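Local coordinates for adenosine monophosphate-protein transferase (Sulfolobus tokodaii, PDB 2EKM) that is of unestablished function but belongs to the adenosine-specific kinase family and may transfer adenosine monophosphate to proteins, at residues I58-N63 with L70-A75; E34-S39 with L43-A48. All coordinates share one frame; numbering follows the deposited sequence.

Interaction 1 (I58-N63 with L70-A75)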
loop_
_atom_site.group_PDB
_atom_site.type_symbol
_atom_site.label_atom_id
_atom_site.label_comp_id
_atom_site.label_asym_id
_atom_site.label_seq_id
_atom_site.Cartn_x
_atom_site.Cartn_y
_atom_site.Cartn_z
ATOM N N ILE A 58 4.820 7.667 21.295
ATOM C CA ILE A 58 4.631 8.364 20.030
ATOM C C ILE A 58 5.950 9.108 19.843
ATOM O O ILE A 58 6.286 9.984 20.643
ATOM C CB ILE A 58 3.501 9.420 20.100
ATOM C CG1 ILE A 58 2.149 8.753 20.380
ATOM C CG2 ILE A 58 3.460 10.216 18.803
ATOM C CD1 ILE A 58 1.631 7.884 19.263
ATOM N N ARG A 59 6.704 8.749 18.808
ATOM C CA ARG A 59 7.979 9.399 18.536
ATOM C C ARG A 59 7.718 10.520 17.541
ATOM O O ARG A 59 6.935 10.354 16.605
ATOM C CB ARG A 59 8.969 8.385 17.972
ATOM C CG ARG A 59 9.155 7.171 18.867
ATOM C CD ARG A 59 9.629 7.574 20.255
ATOM N NE ARG A 59 9.925 6.409 21.085
ATOM C CZ ARG A 59 10.913 6.360 21.973
ATOM N NH1 ARG A 59 11.703 7.413 22.151
ATOM N NH2 ARG A 59 11.122 5.254 22.673
ATOM N N TRP A 60 8.375 11.659 17.723
ATOM C CA TRP A 60 8.106 12.784 16.842
ATOM C C TRP A 60 9.257 13.734 16.573
ATOM O O TRP A 60 10.256 13.758 17.293
ATOM C CB TRP A 60 6.948 13.595 17.418
ATOM C CG TRP A 60 7.213 14.027 18.839
ATOM C CD1 TRP A 60 6.921 13.330 19.978
ATOM C CD2 TRP A 60 7.889 15.219 19.261
ATOM N NE1 TRP A 60 7.374 14.013 21.085
ATOM C CE2 TRP A 60 7.971 15.176 20.674
ATOM C CE3 TRP A 60 8.434 16.317 18.585
ATOM C CZ2 TRP A 60 8.575 16.193 21.423
ATOM C CZ3 TRP A 60 9.039 17.333 19.332
ATOM C CH2 TRP A 60 9.101 17.259 20.737
ATOM N N ASP A 61 9.082 14.530 15.523
ATOM C CA ASP A 61 10.045 15.548 15.124
ATOM C C ASP A 61 9.374 16.419 14.070
ATOM O O ASP A 61 8.242 16.150 13.662
ATOM C CB ASP A 61 11.318 14.931 14.545
ATOM C CG ASP A 61 12.538 15.828 14.736
ATOM O OD1 ASP A 61 12.389 17.065 14.666
ATOM O OD2 ASP A 61 13.647 15.296 14.950
ATOM N N GLY A 62 10.071 17.461 13.636
ATOM C CA GLY A 62 9.521 18.367 12.643
ATOM C C GLY A 62 10.130 19.742 12.836
ATOM O O GLY A 62 11.028 19.903 13.659
ATOM N N ASN A 63 9.656 20.731 12.082
ATOM C CA ASN A 63 10.176 22.090 12.205
ATOM C C ASN A 63 9.054 23.090 12.466
ATOM O O ASN A 63 9.236 24.296 12.304
ATOM C CB ASN A 63 10.946 22.495 10.940
ATOM C CG ASN A 63 10.074 22.504 9.699
ATOM O OD1 ASN A 63 8.862 22.297 9.774
ATOM N ND2 ASN A 63 10.689 22.748 8.547
ATOM N N LEU A 70 -0.426 18.334 15.851
ATOM C CA LEU A 70 -1.476 17.721 15.052
ATOM C C LEU A 70 -1.114 16.261 14.785
ATOM O O LEU A 70 -1.941 15.369 14.948
ATOM C CB LEU A 70 -1.633 18.469 13.728
ATOM C CG LEU A 70 -2.283 19.847 13.842
ATOM C CD1 LEU A 70 -2.183 20.586 12.513
ATOM C CD2 LEU A 70 -3.738 19.672 14.258
ATOM N N ALA A 71 0.129 16.025 14.377
ATOM C CA ALA A 71 0.596 14.668 14.094
ATOM C C ALA A 71 0.468 13.781 15.328
ATOM O O ALA A 71 0.021 12.641 15.235
ATOM C CB ALA A 71 2.050 14.700 13.623
ATOM N N GLN A 72 0.870 14.309 16.482
ATOM C CA GLN A 72 0.793 13.565 17.737
ATOM C C GLN A 72 -0.651 13.173 18.053
ATOM O O GLN A 72 -0.946 12.016 18.358
ATOM C CB GLN A 72 1.352 14.415 18.888
ATOM C CG GLN A 72 2.872 14.627 18.855
ATOM C CD GLN A 72 3.348 15.642 19.888
ATOM O OE1 GLN A 72 4.540 15.731 20.189
ATOM N NE2 GLN A 72 2.416 16.421 20.425
ATOM N N GLN A 73 -1.547 14.150 17.979
ATOM C CA GLN A 73 -2.959 13.926 18.265
ATOM C C GLN A 73 -3.571 12.873 17.347
ATOM O O GLN A 73 -4.194 11.921 17.811
ATOM C CB GLN A 73 -3.719 15.250 18.145
ATOM C CG GLN A 73 -3.265 16.282 19.165
ATOM C CD GLN A 73 -3.603 17.707 18.772
ATOM O OE1 GLN A 73 -3.221 18.651 19.459
ATOM N NE2 GLN A 73 -4.314 17.871 17.663
ATOM N N THR A 74 -3.387 13.045 16.043
ATOM C CA THR A 74 -3.922 12.099 15.078
ATOM C C THR A 74 -3.350 10.696 15.295
ATOM O O THR A 74 -4.075 9.708 15.210
ATOM C CB THR A 74 -3.648 12.586 13.636
ATOM O OG1 THR A 74 -4.378 13.801 13.413
ATOM C CG2 THR A 74 -4.084 11.545 12.609
ATOM N N ALA A 75 -2.055 10.610 15.593
ATOM C CA ALA A 75 -1.415 9.316 15.833
ATOM C C ALA A 75 -2.022 8.626 17.054
ATOM O O ALA A 75 -2.201 7.407 17.071
ATOM C CB ALA A 75 0.087 9.505 16.035
#
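The carboxamide oxygen OE1 of Q72 is the polar atom at the centre of this contact, resting on the five-membered ring of the W60 indole. It lies 3.2 Å above the indole plane, displaced toward the rim, and is 3.4 Å from W60 CD1. The amide plane stands 81° to the ring, so Q72 meets the indole face with its oxygen rather than stacking on it. W60 NE1 is just as near, but its N-H points poorly toward OE1 and finds its hydrogen-bonding partner elsewhere. Q72 runs extended beyond CG (chi2 171°), which carries the amide from the flank of the helix across to the strand. Farther back, the contact turns apolar: I58 CD1 meets A75 CB at 3.9 Å, and I58 CG2 lies along the base of Q72. The strand and helix axes are nearly antiparallel, at 159°, as expected where a chain leaves a strand and folds back as a helix over the same sheet. I142 of the second subunit packs on both W60 and Q72. Helix 65-78 spans strand 57-62, outermost within this chain but continued by a strand of the second subunit, and its neighbour 44-50, with A71 and A75 both touching A48.

Interaction 2 (E34-S39 with L43-A48)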
loop_
_atom_site.group_PDB
_atom_site.type_symbol
_atom_site.label_atom_id
_atom_site.label_comp_id
_atom_site.label_asym_id
_atom_site.label_seq_id
_atom_site.Cartn_x
_atom_site.Cartn_y
_atom_site.Cartn_z
ATOM N N GLU A 34 14.521 13.840 7.846
ATOM C CA GLU A 34 15.574 14.142 6.891
ATOM C C GLU A 34 15.110 14.344 5.454
ATOM O O GLU A 34 15.485 15.323 4.812
ATOM C CB GLU A 34 16.643 13.045 6.936
ATOM C CG GLU A 34 17.548 13.128 8.154
ATOM C CD GLU A 34 18.546 11.983 8.239
ATOM O OE1 GLU A 34 18.992 11.488 7.184
ATOM O OE2 GLU A 34 18.897 11.590 9.367
ATOM N N THR A 35 14.289 13.428 4.947
ATOM C CA THR A 35 13.834 13.537 3.571
ATOM C C THR A 35 12.903 14.736 3.352
ATOM O O THR A 35 12.882 15.322 2.269
ATOM C CB THR A 35 13.161 12.213 3.109
ATOM O OG1 THR A 35 13.157 12.156 1.674
ATOM C CG2 THR A 35 11.734 12.108 3.644
ATOM N N LEU A 36 12.139 15.109 4.377
ATOM C CA LEU A 36 11.254 16.263 4.266
ATOM C C LEU A 36 12.090 17.547 4.326
ATOM O O LEU A 36 11.884 18.470 3.537
ATOM C CB LEU A 36 10.214 16.253 5.394
ATOM C CG LEU A 36 9.190 15.113 5.305
ATOM C CD1 LEU A 36 8.283 15.097 6.531
ATOM C CD2 LEU A 36 8.373 15.286 4.029
ATOM N N ALA A 37 13.046 17.588 5.248
ATOM C CA ALA A 37 13.913 18.751 5.411
ATOM C C ALA A 37 14.690 19.074 4.136
ATOM O O ALA A 37 14.850 20.243 3.784
ATOM C CB ALA A 37 14.889 18.523 6.571
ATOM N N SER A 38 15.169 18.046 3.439
ATOM C CA SER A 38 15.931 18.275 2.215
ATOM C C SER A 38 15.073 18.294 0.950
ATOM O O SER A 38 15.603 18.302 -0.162
ATOM C CB SER A 38 17.057 17.237 2.074
ATOM O OG SER A 38 16.561 15.914 2.021
ATOM N N SER A 39 13.751 18.313 1.109
ATOM C CA SER A 39 12.877 18.350 -0.059
ATOM C C SER A 39 12.718 19.806 -0.484
ATOM O O SER A 39 12.524 20.104 -1.662
ATOM C CB SER A 39 11.504 17.739 0.258
ATOM O OG SER A 39 10.764 18.543 1.158
ATOM N N LEU A 43 9.442 24.084 3.293
ATOM C CA LEU A 43 8.382 23.191 3.740
ATOM C C LEU A 43 8.320 23.151 5.265
ATOM O O LEU A 43 9.350 23.060 5.933
ATOM C CB LEU A 43 8.608 21.771 3.212
ATOM C CG LEU A 43 7.541 20.752 3.643
ATOM C CD1 LEU A 43 6.235 21.014 2.889
ATOM C CD2 LEU A 43 8.037 19.339 3.367
ATOM N N LYS A 44 7.110 23.234 5.809
ATOM C CA LYS A 44 6.901 23.162 7.253
ATOM C C LYS A 44 6.262 21.801 7.473
ATOM O O LYS A 44 5.345 21.418 6.740
ATOM C CB LYS A 44 5.946 24.262 7.733
ATOM C CG LYS A 44 6.395 25.674 7.393
ATOM C CD LYS A 44 7.794 25.960 7.934
ATOM C CE LYS A 44 8.273 27.344 7.511
ATOM N NZ LYS A 44 9.671 27.606 7.940
ATOM N N PHE A 45 6.727 21.070 8.476
ATOM C CA PHE A 45 6.168 19.750 8.710
ATOM C C PHE A 45 6.261 19.259 10.150
ATOM O O PHE A 45 7.056 19.758 10.945
ATOM C CB PHE A 45 6.847 18.751 7.766
ATOM C CG PHE A 45 8.348 18.692 7.917
ATOM C CD1 PHE A 45 8.934 17.862 8.869
ATOM C CD2 PHE A 45 9.175 19.485 7.123
ATOM C CE1 PHE A 45 10.325 17.824 9.028
ATOM C CE2 PHE A 45 10.568 19.454 7.276
ATOM C CZ PHE A 45 11.139 18.621 8.231
ATOM N N GLY A 46 5.413 18.284 10.463
ATOM C CA GLY A 46 5.378 17.673 11.778
ATOM C C GLY A 46 5.230 16.178 11.558
ATOM O O GLY A 46 4.439 15.758 10.710
ATOM N N ILE A 47 5.976 15.383 12.321
ATOM C CA ILE A 47 5.963 13.927 12.172
ATOM C C ILE A 47 5.697 13.174 13.472
ATOM O O ILE A 47 6.265 13.501 14.509
ATOM C CB ILE A 47 7.326 13.422 11.651
ATOM C CG1 ILE A 47 7.692 14.149 10.359
ATOM C CG2 ILE A 47 7.286 11.905 11.453
ATOM C CD1 ILE A 47 9.177 14.076 10.029
ATOM N N ALA A 48 4.853 12.151 13.401
ATOM C CA ALA A 48 4.552 11.326 14.565
ATOM C C ALA A 48 4.636 9.867 14.127
ATOM O O ALA A 48 4.199 9.520 13.026
ATOM C CB ALA A 48 3.162 11.638 15.100
#
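The last turn of helix 28-37, bearing L36 and A37, packs against the beginning of strand 44-50 after a short connection, and the CA atoms of A37 and L43 approach to 7.3 Å. L36 carries most of the contact. Its CB sits over the centre of the F45 ring in a CH-pi contact, 3.6 Å from the ring centroid and only 7° off the ring normal. The two branches of L36 then part company. CD1 comes within 3.7 Å of F45 CD1 and also meets I47 CD1 tip to tip at 3.8 Å, whereas CD2 turns to L43 CD2 at 4.1 Å. One leucine thus touches three alternate side chains, from L43 just before the strand to F45 and I47 within it. F45 takes up its place beneath L36 with CG lodged between its own backbone N and carbonyl carbon (chi1 58°), while A37 CB brushes the outer end of the ring at CZ.

The end of the helix contributes a polar border. S39 OG donates to L36 O over 2.6 Å, and S39 N binds the same oxygen, so this carbonyl of the last helical turn is held twice. The same hydroxyl oxygen lies 3.6 Å from L43 CD2, which brings the polar turn directly against the apolar contact. Two residues earlier, E34 O is likewise shared, by S38 N and S38 OG arriving from opposite faces of its plane.

The contact joins helix 28-37 to the sheet strand that follows it in the chain, as layers of an alpha/beta fold. V96 of helix 93-101 closes in on L36, S39 and L43, I86 and I88 of strand 83-89 extend the apolar surface, and L32 and Y33 of helix 28-37 continue the packing over I47.

Interactions 1 and 2 illustrate how one sheet can be packed on both faces. Their centres are 12 Å apart, and neighbouring antiparallel strands 44-50 and 57-62 join them: I47 N lies 2.7 Å from D61 O, a probable hydrogen bond. At the strand end the N63 side chain joins the backbone pairing, with OD1 2.8 Å from F45 N in another probable hydrogen bond. Alternation along the strands sorts the faces. F45 and I47 turn to helix 28-37 in interaction 2, while I58 and W60 turn to helix 65-78 in interaction 1. A48 also faces helix 65-78, its CB 3.3 Å from A71 O, tying the two contacts through the sheet.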